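Lin2634 protein (Listeria innocua, PDB 3MZO) is an HD-domain phosphohydrolase of the YfbR-like 5'-deoxynucleotidase family that binds calcium ions and probably removes phosphate from nucleotide-type substrates. Local coordinates at the interface of chains A and B. Residues are numbered along the deposited sequence; one frame, centred on the assembly and turned at random. Chains: chain A/B, Lin2634 protein.

Contact 1: the interface of chains A and B. Residues chain A 41, 44-45, 140, 144, 186; chain B 4, 8.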
loop_
_atom_site.group_PDB
_atom_site.type_symbol
_atom_site.label_atom_id
_atom_site.label_comp_id
_atom_site.label_asym_id
_atom_site.label_seq_id
_atom_site.Cartn_x
_atom_site.Cartn_y
_atom_site.Cartn_z
ATOM N N ILE A 41 4.240 22.514 11.866
ATOM C CA ILE A 41 5.180 23.531 11.328
ATOM C C ILE A 41 4.652 24.923 11.808
ATOM O O ILE A 41 5.391 25.708 12.362
ATOM C CB ILE A 41 5.269 23.450 9.764
ATOM C CG1 ILE A 41 6.029 22.193 9.312
ATOM C CG2 ILE A 41 5.949 24.742 9.139
ATOM C CD1 ILE A 41 5.807 21.757 7.832
ATOM N N PHE A 44 5.359 25.540 15.421
ATOM C CA PHE A 44 6.733 25.989 15.611
ATOM C C PHE A 44 6.895 27.492 15.285
ATOM O O PHE A 44 7.458 28.250 16.060
ATOM C CB PHE A 44 7.726 25.188 14.791
ATOM C CG PHE A 44 9.115 25.777 14.801
ATOM C CD1 PHE A 44 9.919 25.649 15.915
ATOM C CD2 PHE A 44 9.589 26.511 13.727
ATOM C CE1 PHE A 44 11.156 26.223 15.959
ATOM C CE2 PHE A 44 10.853 27.091 13.776
ATOM C CZ PHE A 44 11.636 26.934 14.906
ATOM N N PHE A 45 6.371 27.929 14.155
ATOM C CA PHE A 45 6.579 29.309 13.765
ATOM C C PHE A 45 5.883 30.276 14.709
ATOM O O PHE A 45 6.354 31.393 14.902
ATOM C CB PHE A 45 6.153 29.541 12.326
ATOM C CG PHE A 45 7.109 28.984 11.306
ATOM C CD1 PHE A 45 8.470 29.185 11.402
ATOM C CD2 PHE A 45 6.621 28.290 10.192
ATOM C CE1 PHE A 45 9.339 28.679 10.414
ATOM C CE2 PHE A 45 7.481 27.792 9.217
ATOM C CZ PHE A 45 8.845 27.972 9.349
ATOM N N VAL A 140 6.380 25.395 3.405
ATOM C CA VAL A 140 7.430 24.596 4.068
ATOM C C VAL A 140 7.129 23.075 3.931
ATOM O O VAL A 140 8.034 22.295 3.600
ATOM C CB VAL A 140 7.702 25.032 5.522
ATOM C CG1 VAL A 140 8.625 24.042 6.184
ATOM C CG2 VAL A 140 8.386 26.493 5.558
ATOM N N TYR A 144 9.524 20.417 1.923
ATOM C CA TYR A 144 9.977 19.161 2.507
ATOM C C TYR A 144 9.534 17.957 1.719
ATOM O O TYR A 144 10.327 17.033 1.536
ATOM C CB TYR A 144 9.547 19.041 3.987
ATOM C CG TYR A 144 10.592 19.669 4.852
ATOM C CD1 TYR A 144 10.642 21.065 5.019
ATOM C CD2 TYR A 144 11.559 18.894 5.464
ATOM C CE1 TYR A 144 11.615 21.664 5.801
ATOM C CE2 TYR A 144 12.587 19.486 6.220
ATOM C CZ TYR A 144 12.592 20.873 6.395
ATOM O OH TYR A 144 13.566 21.488 7.126
ATOM N N ILE A 186 17.378 26.712 9.251
ATOM C CA ILE A 186 16.730 25.496 8.768
ATOM C C ILE A 186 17.213 25.157 7.361
ATOM O O ILE A 186 17.729 24.075 7.141
ATOM C CB ILE A 186 15.209 25.643 8.820
ATOM C CG1 ILE A 186 14.781 25.902 10.281
ATOM C CG2 ILE A 186 14.512 24.353 8.319
ATOM C CD1 ILE A 186 13.193 26.090 10.493
ATOM N N ILE B 4 16.000 22.194 14.036
ATOM C CA ILE B 4 14.600 22.131 13.708
ATOM C C ILE B 4 14.370 21.422 12.365
ATOM O O ILE B 4 13.346 20.766 12.179
ATOM C CB ILE B 4 13.938 23.532 13.722
ATOM C CG1 ILE B 4 14.086 24.178 15.119
ATOM C CG2 ILE B 4 12.434 23.453 13.396
ATOM C CD1 ILE B 4 13.320 23.439 16.214
ATOM N N PHE B 8 11.424 18.803 11.610
ATOM C CA PHE B 8 10.537 18.864 10.465
ATOM C C PHE B 8 10.567 17.556 9.622
ATOM O O PHE B 8 9.506 17.073 9.197
ATOM C CB PHE B 8 10.843 20.050 9.577
ATOM C CG PHE B 8 10.381 21.401 10.121
ATOM C CD1 PHE B 8 9.586 21.520 11.276
ATOM C CD2 PHE B 8 10.709 22.552 9.427
ATOM C CE1 PHE B 8 9.139 22.782 11.704
ATOM C CE2 PHE B 8 10.252 23.798 9.839
ATOM C CZ PHE B 8 9.502 23.908 11.003
#
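B:Phe8 drives its ring from helix 4-13 of chain B into a hydrophobic pocket of chain A walled by A:Ile41, A:Phe44, A:Val140, A:Tyr144 and A:Ile186, on helices 31-51, 129-151 and 177-191. Its buried area, 100 Å², is nearly half of the 207 Å² hidden in this helix-to-helix patch, so the interaction is essentially one inserted aromatic knob with B:Ile4 beside it.

The aromatic contacts are made at right angles. The CB methylene of B:Phe8 lies over one face of the A:Tyr144 phenol, offset toward the rim, with CB 3.7 Å from CZ of A:Tyr144. That tyrosine in turn stands at the edge of the B:Phe8 ring, in its plane. At the far end of the knob, CZ of B:Phe8 meets CD2 of A:Phe44 at 3.8 Å.

Aliphatic groups deal with the faces of the knob. On one side CG1 of A:Ile41 sits 4.0 Å from CE1 of B:Phe8; on the opposite side is CG2 of B:Ile4, one helical turn earlier in the same chain. A chi2 of -8° almost eclipses CD1 of B:Phe8 with its own CA, and this less common twist turns the ring so that the two isoleucines cover its two faces. Near CE2 of B:Phe8, CD1 of A:Ile186, 3.8 Å from that carbon, approaches from the same face as B:Ile4, and CG1 of A:Val140 from the A:Ile41 face. A:Phe45 contributes little across the boundary; its CE1 instead lies at the edge of the A:Phe44 ring.

A CH-pi contact completes the patch. B:Ile4 and A:Phe44 approach from opposite directions, and CG2 of B:Ile4 is centred over the A:Phe44 ring, 3.8 Å from its centroid. The other branch of the isoleucine lies along the same face, toward its margin, its CD1 3.5 Å from CE1 of A:Phe44.

Contact 2: the interface of chains A and B. Residues chain A 4, 112-113, 117; chain B 44, 48, 51, 181.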
loop_
_atom_site.group_PDB
_atom_site.type_symbol
_atom_site.label_atom_id
_atom_site.label_comp_id
_atom_site.label_asym_id
_atom_site.label_seq_id
_atom_site.Cartn_x
_atom_site.Cartn_y
_atom_site.Cartn_z
ATOM N N ILE A 4 -22.850 15.733 13.264
ATOM C CA ILE A 4 -21.439 15.737 13.549
ATOM C C ILE A 4 -20.828 14.338 13.375
ATOM O O ILE A 4 -19.663 14.214 13.000
ATOM C CB ILE A 4 -21.133 16.310 14.956
ATOM C CG1 ILE A 4 -21.659 17.759 15.068
ATOM C CG2 ILE A 4 -19.619 16.335 15.243
ATOM C CD1 ILE A 4 -20.937 18.741 14.147
ATOM N N THR A 112 -26.894 24.488 14.424
ATOM C CA THR A 112 -26.152 25.035 15.560
ATOM C C THR A 112 -24.664 25.212 15.282
ATOM O O THR A 112 -24.081 26.181 15.753
ATOM C CB THR A 112 -26.305 24.182 16.839
ATOM O OG1 THR A 112 -27.680 24.099 17.156
ATOM C CG2 THR A 112 -25.576 24.805 18.020
ATOM N N PHE A 113 -24.050 24.304 14.512
ATOM C CA PHE A 113 -22.590 24.369 14.294
ATOM C C PHE A 113 -22.168 24.871 12.918
ATOM O O PHE A 113 -20.986 24.949 12.625
ATOM C CB PHE A 113 -21.961 22.984 14.574
ATOM C CG PHE A 113 -22.112 22.568 16.021
ATOM C CD1 PHE A 113 -21.380 23.219 17.021
ATOM C CD2 PHE A 113 -23.039 21.609 16.387
ATOM C CE1 PHE A 113 -21.549 22.885 18.353
ATOM C CE2 PHE A 113 -23.194 21.249 17.720
ATOM C CZ PHE A 113 -22.456 21.897 18.705
ATOM N N TYR A 117 -18.260 25.987 11.578
ATOM C CA TYR A 117 -17.690 25.347 10.370
ATOM C C TYR A 117 -17.515 26.245 9.156
ATOM O O TYR A 117 -16.572 26.056 8.372
ATOM C CB TYR A 117 -18.439 24.033 9.999
ATOM C CG TYR A 117 -17.977 23.010 10.983
ATOM C CD1 TYR A 117 -18.660 22.808 12.186
ATOM C CD2 TYR A 117 -16.741 22.384 10.809
ATOM C CE1 TYR A 117 -18.137 21.925 13.180
ATOM C CE2 TYR A 117 -16.222 21.508 11.779
ATOM C CZ TYR A 117 -16.925 21.287 12.956
ATOM O OH TYR A 117 -16.383 20.434 13.894
ATOM N N PHE B 44 -13.668 20.467 17.695
ATOM C CA PHE B 44 -15.120 20.454 17.818
ATOM C C PHE B 44 -15.571 20.549 19.294
ATOM O O PHE B 44 -16.416 21.357 19.647
ATOM C CB PHE B 44 -15.747 19.230 17.180
ATOM C CG PHE B 44 -17.217 19.085 17.491
ATOM C CD1 PHE B 44 -18.144 19.896 16.868
ATOM C CD2 PHE B 44 -17.662 18.191 18.448
ATOM C CE1 PHE B 44 -19.470 19.815 17.178
ATOM C CE2 PHE B 44 -19.016 18.110 18.760
ATOM C CZ PHE B 44 -19.919 18.932 18.107
ATOM N N VAL B 48 -18.087 23.204 21.541
ATOM C CA VAL B 48 -19.201 22.764 22.393
ATOM C C VAL B 48 -19.041 23.372 23.818
ATOM O O VAL B 48 -20.001 23.882 24.416
ATOM C CB VAL B 48 -19.265 21.212 22.486
ATOM C CG1 VAL B 48 -20.309 20.747 23.529
ATOM C CG2 VAL B 48 -19.571 20.586 21.120
ATOM N N ASP B 51 -19.770 27.118 23.757
ATOM C CA ASP B 51 -21.217 27.287 23.637
ATOM C C ASP B 51 -21.871 27.076 25.029
ATOM O O ASP B 51 -22.876 27.728 25.351
ATOM C CB ASP B 51 -21.863 26.302 22.613
ATOM C CG ASP B 51 -21.760 26.763 21.088
ATOM O OD1 ASP B 51 -21.370 27.910 20.785
ATOM O OD2 ASP B 51 -22.099 25.956 20.159
ATOM N N TYR B 181 -23.174 16.105 24.772
ATOM C CA TYR B 181 -23.499 16.249 23.366
ATOM C C TYR B 181 -23.219 14.954 22.573
ATOM O O TYR B 181 -24.036 14.512 21.764
ATOM C CB TYR B 181 -22.722 17.431 22.750
ATOM C CG TYR B 181 -23.178 17.653 21.377
ATOM C CD1 TYR B 181 -24.333 18.374 21.128
ATOM C CD2 TYR B 181 -22.533 17.047 20.318
ATOM C CE1 TYR B 181 -24.811 18.517 19.838
ATOM C CE2 TYR B 181 -22.993 17.203 19.027
ATOM C CZ TYR B 181 -24.136 17.929 18.802
ATOM O OH TYR B 181 -24.609 18.061 17.538
HETATM O O HOH W 1 -24.758 15.939 15.668
#
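A:Phe113 presents both a face and an edge to chain B, meeting B:Phe44 and B:Tyr181 in an aromatic cluster between two copies of this YfbR-like HD-domain protein. Chain B hides 68 Å² of its surface. The residue comes from the short 3-10 helix 111-113, whereas its partners stand on helices 31-51 and 177-191.

The two ring pairs are both edge-to-face, with the roles reversed. B:Phe44 points its edge at A:Phe113: the planes are inclined by 63°, and CE1 of B:Phe44 lies over the centre of the A:Phe113 ring. The opposite face of that ring carries CG2 of its own neighbour, A:Thr112. Toward B:Tyr181 it is A:Phe113 that offers the edge, at 80° between planes, with its CE2 3.6 Å from CZ of the tyrosine.

Helix 31-51 also reaches the margin of the A:Phe113 ring from both faces. From the A:Thr112 side comes the carboxylate of B:Asp51, its OD2 3.6 Å from CE1 of A:Phe113 and tilted well above the ring plane. From the B:Phe44 side comes B:Val48, whose CG2 lies 4.0 Å from CZ of A:Phe113.

With CG anti to the backbone N (chi1 171°), B:Phe44 leans across to A:Tyr117, whose side chain crosses it at about a right angle. The phenol OH of A:Tyr117 is 3.5 Å from CD1 of B:Phe44 and nearly as close to CB.

Water 1 provides a polar link beside the rings. The phenol OH of B:Tyr181 lies 2.8 Å from its oxygen. On the other side the backbone N of A:Ile4, at the start of helix 4-13, donates to the same oxygen over 3.1 Å.

Contact 1 and contact 2 lie about 32 Å apart, measured between the centres of their C-alpha atoms, and belong to one two-fold symmetric interface. Helices 4-13, 31-51 and 177-191 serve both, with the chains exchanged. Residues 4 and 44 recur: taking the twins together, each Phe44 meets Ile4, Phe8, Phe113 and Tyr117 of the partner. The two patches therefore describe adjoining parts of one surface, repeated at each end of the dimer. Helices 31-51 and 129-151 also carry the calcium ligands His34 and Asp138, so interface and metal site use the same helices. The pair may not be the dimer present in solution.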